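Local coordinates for protein putative hemolysin (Streptococcus mutans UA159, PDB 2RK5) that is a membrane protein of the UPF0053 family, seen here as its transporter-associated (CorC/HlyC) domain, which may bind flavin adenine dinucleotide, at residues N8-G14 / T79-V85; F25-L29 / S61-L66. One frame throughout, in Å; residues are numbered along the deposited sequence. Where two conformers were deposited one is given.

Interaction 1 of 2, residues N8-G14 / T79-V85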
loop_
_atom_site.group_PDB
_atom_site.type_symbol
_atom_site.label_atom_id
_atom_site.label_comp_id
_atom_site.label_asym_id
_atom_site.label_seq_id
_atom_site.Cartn_x
_atom_site.Cartn_y
_atom_site.Cartn_z
ATOM N N ASN A 8 -15.260 22.152 -5.500
ATOM C CA ASN A 8 -14.490 21.192 -6.306
ATOM C C ASN A 8 -13.368 20.483 -5.540
ATOM O O ASN A 8 -12.402 20.009 -6.149
ATOM C CB ASN A 8 -13.932 21.911 -7.537
ATOM C CG ASN A 8 -15.037 22.491 -8.418
ATOM O OD1 ASN A 8 -15.008 23.672 -8.775
ATOM N ND2 ASN A 8 -16.032 21.677 -8.732
ATOM N N THR A 9 -13.507 20.400 -4.217
ATOM C CA THR A 9 -12.509 19.761 -3.364
ATOM C C THR A 9 -13.197 18.793 -2.431
ATOM O O THR A 9 -14.145 19.159 -1.755
ATOM C CB THR A 9 -11.738 20.814 -2.550
ATOM O OG1 THR A 9 -11.332 21.879 -3.429
ATOM C CG2 THR A 9 -10.539 20.192 -1.836
ATOM N N TYR A 10 -12.704 17.549 -2.383
ATOM C CA TYR A 10 -13.361 16.468 -1.655
ATOM C C TYR A 10 -12.378 15.639 -0.839
ATOM O O TYR A 10 -11.202 15.547 -1.191
ATOM C CB TYR A 10 -14.080 15.531 -2.628
ATOM C CG TYR A 10 -15.016 16.233 -3.572
ATOM C CD1 TYR A 10 -16.380 16.269 -3.337
ATOM C CD2 TYR A 10 -14.529 16.887 -4.696
ATOM C CE1 TYR A 10 -17.242 16.955 -4.206
ATOM C CE2 TYR A 10 -15.387 17.556 -5.568
ATOM C CZ TYR A 10 -16.738 17.590 -5.311
ATOM O OH TYR A 10 -17.608 18.262 -6.165
ATOM N N ILE A 11 -12.864 15.071 0.263
ATOM C CA ILE A 11 -12.137 14.014 0.967
ATOM C C ILE A 11 -12.891 12.724 0.742
ATOM O O ILE A 11 -14.110 12.669 0.932
ATOM C CB ILE A 11 -11.963 14.295 2.480
ATOM C CG1 ILE A 11 -11.191 15.600 2.684
ATOM C CG2 ILE A 11 -11.236 13.160 3.177
ATOM C CD1 ILE A 11 -9.745 15.553 2.280
ATOM N N VAL A 12 -12.171 11.700 0.278
ATOM C CA VAL A 12 -12.735 10.355 0.113
ATOM C C VAL A 12 -11.990 9.343 0.963
ATOM O O VAL A 12 -10.781 9.436 1.111
ATOM C CB VAL A 12 -12.761 9.854 -1.367
ATOM C CG1 VAL A 12 -13.513 10.862 -2.228
ATOM C CG2 VAL A 12 -11.399 9.553 -1.903
ATOM N N LEU A 13 -12.744 8.360 1.464
ATOM C CA LEU A 13 -12.167 7.217 2.115
ATOM C C LEU A 13 -11.438 6.355 1.092
ATOM O O LEU A 13 -11.949 6.107 -0.007
ATOM C CB LEU A 13 -13.225 6.386 2.828
ATOM C CG LEU A 13 -14.027 7.161 3.872
ATOM C CD1 LEU A 13 -14.913 6.165 4.594
ATOM C CD2 LEU A 13 -13.137 7.945 4.853
ATOM N N GLY A 14 -10.238 5.909 1.460
ATOM C CA GLY A 14 -9.448 5.072 0.565
ATOM C C GLY A 14 -10.158 3.790 0.177
ATOM O O GLY A 14 -9.902 3.200 -0.864
ATOM N N THR A 79 -5.491 5.806 3.670
ATOM C CA THR A 79 -6.851 5.633 4.187
ATOM C C THR A 79 -7.805 6.799 3.843
ATOM O O THR A 79 -9.033 6.620 3.890
ATOM C CB THR A 79 -6.815 5.413 5.686
ATOM O OG1 THR A 79 -6.239 6.554 6.299
ATOM C CG2 THR A 79 -5.978 4.199 6.010
ATOM N N LYS A 80 -7.258 7.970 3.526
ATOM C CA LYS A 80 -8.036 9.124 3.071
ATOM C C LYS A 80 -7.282 9.834 1.985
ATOM O O LYS A 80 -6.060 9.967 2.059
ATOM C CB LYS A 80 -8.333 10.109 4.186
ATOM C CG LYS A 80 -9.262 9.586 5.261
ATOM C CD LYS A 80 -9.739 10.676 6.236
ATOM C CE LYS A 80 -10.643 10.065 7.339
ATOM N NZ LYS A 80 -11.051 11.032 8.414
ATOM N N LEU A 81 -8.025 10.261 0.967
ATOM C CA LEU A 81 -7.480 11.020 -0.148
ATOM C C LEU A 81 -8.214 12.339 -0.287
ATOM O O LEU A 81 -9.425 12.399 -0.092
ATOM C CB LEU A 81 -7.655 10.262 -1.456
ATOM C CG LEU A 81 -6.739 9.091 -1.774
ATOM C CD1 LEU A 81 -7.307 8.328 -2.985
ATOM C CD2 LEU A 81 -5.327 9.596 -2.114
ATOM N N LYS A 82 -7.481 13.376 -0.679
ATOM C CA LYS A 82 -8.043 14.624 -1.151
ATOM C C LYS A 82 -8.175 14.556 -2.669
ATOM O O LYS A 82 -7.233 14.157 -3.342
ATOM C CB LYS A 82 -7.132 15.778 -0.783
ATOM C CG LYS A 82 -7.719 17.146 -1.034
ATOM C CD LYS A 82 -6.714 18.222 -0.628
ATOM C CE LYS A 82 -7.362 19.538 -0.440
ATOM N NZ LYS A 82 -6.403 20.488 0.217
ATOM N N ILE A 83 -9.340 14.927 -3.189
ATOM C CA ILE A 83 -9.614 14.921 -4.635
ATOM C C ILE A 83 -9.964 16.331 -5.029
ATOM O O ILE A 83 -10.875 16.917 -4.471
ATOM C CB ILE A 83 -10.828 14.025 -4.985
ATOM C CG1 ILE A 83 -10.686 12.671 -4.301
ATOM C CG2 ILE A 83 -11.008 13.907 -6.516
ATOM C CD1 ILE A 83 -9.568 11.791 -4.767
ATOM N N LEU A 84 -9.221 16.873 -5.987
ATOM C CA LEU A 84 -9.541 18.187 -6.549
ATOM C C LEU A 84 -9.993 17.992 -7.984
ATOM O O LEU A 84 -9.286 17.338 -8.785
ATOM C CB LEU A 84 -8.298 19.072 -6.529
ATOM C CG LEU A 84 -7.637 19.391 -5.176
ATOM C CD1 LEU A 84 -8.614 19.410 -4.054
ATOM C CD2 LEU A 84 -6.501 18.484 -4.877
ATOM N N VAL A 85 -11.171 18.529 -8.305
ATOM C CA VAL A 85 -11.753 18.342 -9.629
ATOM C C VAL A 85 -11.632 19.613 -10.461
ATOM O O VAL A 85 -11.926 20.721 -9.977
ATOM C CB VAL A 85 -13.234 17.915 -9.550
ATOM C CG1 VAL A 85 -13.778 17.622 -10.942
ATOM C CG2 VAL A 85 -13.393 16.652 -8.662
#
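Val-12 packs beside its cross-strand partner Leu-81, with CG2 of Val-12 3.8 Å from CB of Leu-81, and its other methyl, CG1, reaches CG1 of Ile-83 at 3.9 Å. Tyr-10 carries on the same face: its CB sits 4.3 Å from CB of Ile-83, and its CE2 is 3.8 Å from CG2 of Val-85. Beneath these side chains strands 9-13 and 79-85 run antiparallel, their axes 4.6 Å apart and their directions 149° apart. Tyr-10 with Ile-83 and Val-12 with Leu-81 are the hydrogen-bonded pairs, each closed by two backbone bonds; Tyr-10 N to Ile-83 O, for example, spans 2.8 Å. Val-85 N to Asn-8 O (2.9 Å) and Gly-14 N to Thr-79 O (2.8 Å) extend the pairing at the ends. The opposite face is more open, with Thr-9, Ile-11 and Leu-13 beside Leu-84, Lys-82 and Lys-80. Toward strand 64-74, Thr-79 and Lys-80 both face Lys-72 in a classic beta bulge. In the antiparallel sheet of this transporter-associated domain, 77-85 lies between 9-13 and 64-74, strand 2-6 flanks 9-13, and helices 18-25 and 37-45 cover the Val-12 face through Phe-21, Phe-25, Ile-37 and Tyr-41.

Interaction 2 of 2, residues F25-L29 / S61-L66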
loop_
_atom_site.group_PDB
_atom_site.type_symbol
_atom_site.label_atom_id
_atom_site.label_comp_id
_atom_site.label_asym_id
_atom_site.label_seq_id
_atom_site.Cartn_x
_atom_site.Cartn_y
_atom_site.Cartn_z
ATOM N N PHE A 25 -18.294 10.822 -8.960
ATOM C CA PHE A 25 -17.531 11.826 -9.704
ATOM C C PHE A 25 -17.776 11.834 -11.195
ATOM O O PHE A 25 -17.253 12.699 -11.891
ATOM C CB PHE A 25 -16.019 11.688 -9.399
ATOM C CG PHE A 25 -15.658 12.072 -7.997
ATOM C CD1 PHE A 25 -15.575 13.410 -7.646
ATOM C CD2 PHE A 25 -15.435 11.121 -7.024
ATOM C CE1 PHE A 25 -15.250 13.774 -6.360
ATOM C CE2 PHE A 25 -15.149 11.496 -5.739
ATOM C CZ PHE A 25 -15.052 12.815 -5.412
ATOM N N GLU A 26 -18.612 10.915 -11.675
ATOM C CA GLU A 26 -18.960 10.832 -13.112
ATOM C C GLU A 26 -17.721 10.564 -13.950
ATOM O O GLU A 26 -17.498 11.158 -15.020
ATOM C CB GLU A 26 -19.749 12.070 -13.596
ATOM C CG GLU A 26 -20.973 12.314 -12.716
ATOM C CD GLU A 26 -21.980 13.345 -13.256
ATOM O OE1 GLU A 26 -21.730 14.005 -14.279
ATOM O OE2 GLU A 26 -23.057 13.475 -12.626
ATOM N N THR A 27 -16.902 9.633 -13.458
ATOM C CA THR A 27 -15.671 9.271 -14.126
ATOM C C THR A 27 -15.693 7.770 -14.470
ATOM O O THR A 27 -16.702 7.070 -14.221
ATOM C CB THR A 27 -14.460 9.608 -13.213
ATOM O OG1 THR A 27 -14.677 9.047 -11.916
ATOM C CG2 THR A 27 -14.321 11.115 -13.060
ATOM N N ASP A 28 -14.597 7.315 -15.076
ATOM C CA ASP A 28 -14.444 5.935 -15.544
ATOM C C ASP A 28 -13.037 5.400 -15.250
ATOM O O ASP A 28 -12.415 4.739 -16.092
ATOM C CB ASP A 28 -14.772 5.835 -17.065
ATOM C CG ASP A 28 -13.717 6.540 -17.964
ATOM O OD1 ASP A 28 -12.788 7.224 -17.452
ATOM O OD2 ASP A 28 -13.814 6.387 -19.213
ATOM N N LEU A 29 -12.563 5.643 -14.036
ATOM C CA LEU A 29 -11.227 5.193 -13.640
ATOM C C LEU A 29 -11.214 3.682 -13.572
ATOM O O LEU A 29 -12.184 3.083 -13.128
ATOM C CB LEU A 29 -10.875 5.718 -12.262
ATOM C CG LEU A 29 -10.855 7.240 -12.137
ATOM C CD1 LEU A 29 -10.327 7.655 -10.769
ATOM C CD2 LEU A 29 -10.063 7.853 -13.315
ATOM N N SER A 61 -10.575 11.998 -16.854
ATOM C CA SER A 61 -11.621 11.021 -17.117
ATOM C C SER A 61 -12.957 11.721 -17.391
ATOM O O SER A 61 -13.414 12.581 -16.614
ATOM C CB SER A 61 -11.763 10.057 -15.936
ATOM O OG SER A 61 -12.860 9.185 -16.150
ATOM N N ASN A 62 -13.566 11.376 -18.524
ATOM C CA ASN A 62 -14.902 11.911 -18.862
ATOM C C ASN A 62 -14.895 13.422 -18.810
ATOM O O ASN A 62 -15.853 14.060 -18.371
ATOM C CB ASN A 62 -15.984 11.295 -17.966
ATOM C CG ASN A 62 -16.243 9.829 -18.295
ATOM O OD1 ASN A 62 -15.744 9.313 -19.305
ATOM N ND2 ASN A 62 -17.015 9.150 -17.451
ATOM N N GLY A 63 -13.788 13.978 -19.288
ATOM C CA GLY A 63 -13.618 15.409 -19.384
ATOM C C GLY A 63 -13.329 16.125 -18.082
ATOM O O GLY A 63 -13.196 17.348 -18.071
ATOM N N LYS A 64 -13.238 15.373 -16.993
ATOM C CA LYS A 64 -12.823 15.928 -15.703
ATOM C C LYS A 64 -11.327 15.660 -15.491
ATOM O O LYS A 64 -10.826 14.557 -15.807
ATOM C CB LYS A 64 -13.586 15.287 -14.544
ATOM C CG LYS A 64 -15.105 15.531 -14.508
ATOM C CD LYS A 64 -15.783 14.252 -15.050
ATOM C CE LYS A 64 -17.222 14.404 -15.306
ATOM N NZ LYS A 64 -17.743 13.446 -16.283
ATOM N N HIS A 65 -10.604 16.668 -15.001
ATOM C CA HIS A 65 -9.242 16.467 -14.524
ATOM C C HIS A 65 -9.341 16.281 -13.023
ATOM O O HIS A 65 -9.991 17.057 -12.357
ATOM C CB HIS A 65 -8.341 17.662 -14.835
ATOM C CG HIS A 65 -7.001 17.597 -14.166
ATOM N ND1 HIS A 65 -5.862 17.146 -14.799
ATOM C CD2 HIS A 65 -6.620 17.941 -12.913
ATOM C CE1 HIS A 65 -4.842 17.212 -13.962
ATOM N NE2 HIS A 65 -5.278 17.681 -12.805
ATOM N N LEU A 66 -8.731 15.216 -12.514
ATOM C CA LEU A 66 -8.723 14.917 -11.084
ATOM C C LEU A 66 -7.280 14.959 -10.605
ATOM O O LEU A 66 -6.386 14.402 -11.246
ATOM C CB LEU A 66 -9.252 13.519 -10.831
ATOM C CG LEU A 66 -10.665 13.154 -11.281
ATOM C CD1 LEU A 66 -11.012 11.706 -10.889
ATOM C CD2 LEU A 66 -11.627 14.082 -10.699
#
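Phe-25 closes helix 18-25, and its carbonyl O lies 3.8 Å from CD of Lys-64, where the outer part of the lysine side chain passes the end of the helix. Glu-26 then leaves the helix with positive phi, and its backbone O takes two donors: NZ of Lys-64 at 2.6 Å and ND2 of Asn-62 at 3.2 Å. The carboxylate of Glu-26 is too far from the lysine for a salt bridge, OE1 to NZ being 4.5 Å. Thr-27 turns its methyl to the strand, CG2 standing 4.0 Å from both CD of Lys-64 and CD1 of Leu-66, while its hydroxyl bonds to Asn-22 in the preceding helix. Asp-28 grips Ser-61 twice: its N donates to Ser-61 OG at 2.8 Å, and that same hydroxyl donates to Asp-28 OD1 at a very short 2.4 Å. Leu-29 ends the segment on the apolar side, its CD2 3.8 Å from CB of Ser-61 and its CD1 4.1 Å from CD1 of Leu-66. Opposite, Ser-61 to Lys-64 form the type I' turn of the hairpin joining strands 56-61 and 64-74. Lys-64 NZ also bonds Asn-62 O at 2.9 Å, so carbonyl oxygens, not a salt bridge, meet the lysine charge. Hairpin side chains thus tie the turn mainly to backbone groups of the helix exit, plus the Asp-28 carboxylate, over apolar packing of Leu-29 and Leu-66.

Interaction 2 is nested along the chain inside the loop closed by interaction 1, and their centres lie about 14 Å apart. The two reach the same sheet through neighbouring strands, 77-85 and 64-74. Interaction 1, nearer the centre of the chain, is regular main-chain pairing with an apolar face under the helices; interaction 2, farther out, relies on side chains of the turn (lysine, asparagine and a serine that both accepts and donates) bonding to the loop after the helix. The rings of Tyr-10 and Phe-25 meet edge-to-face, CD2 of Tyr-10 lying 3.6 Å from CE1 of Phe-25. Phe-25, the last residue of helix 18-25, also packs on Val-12 and Val-85 and so is shared by the two contacts.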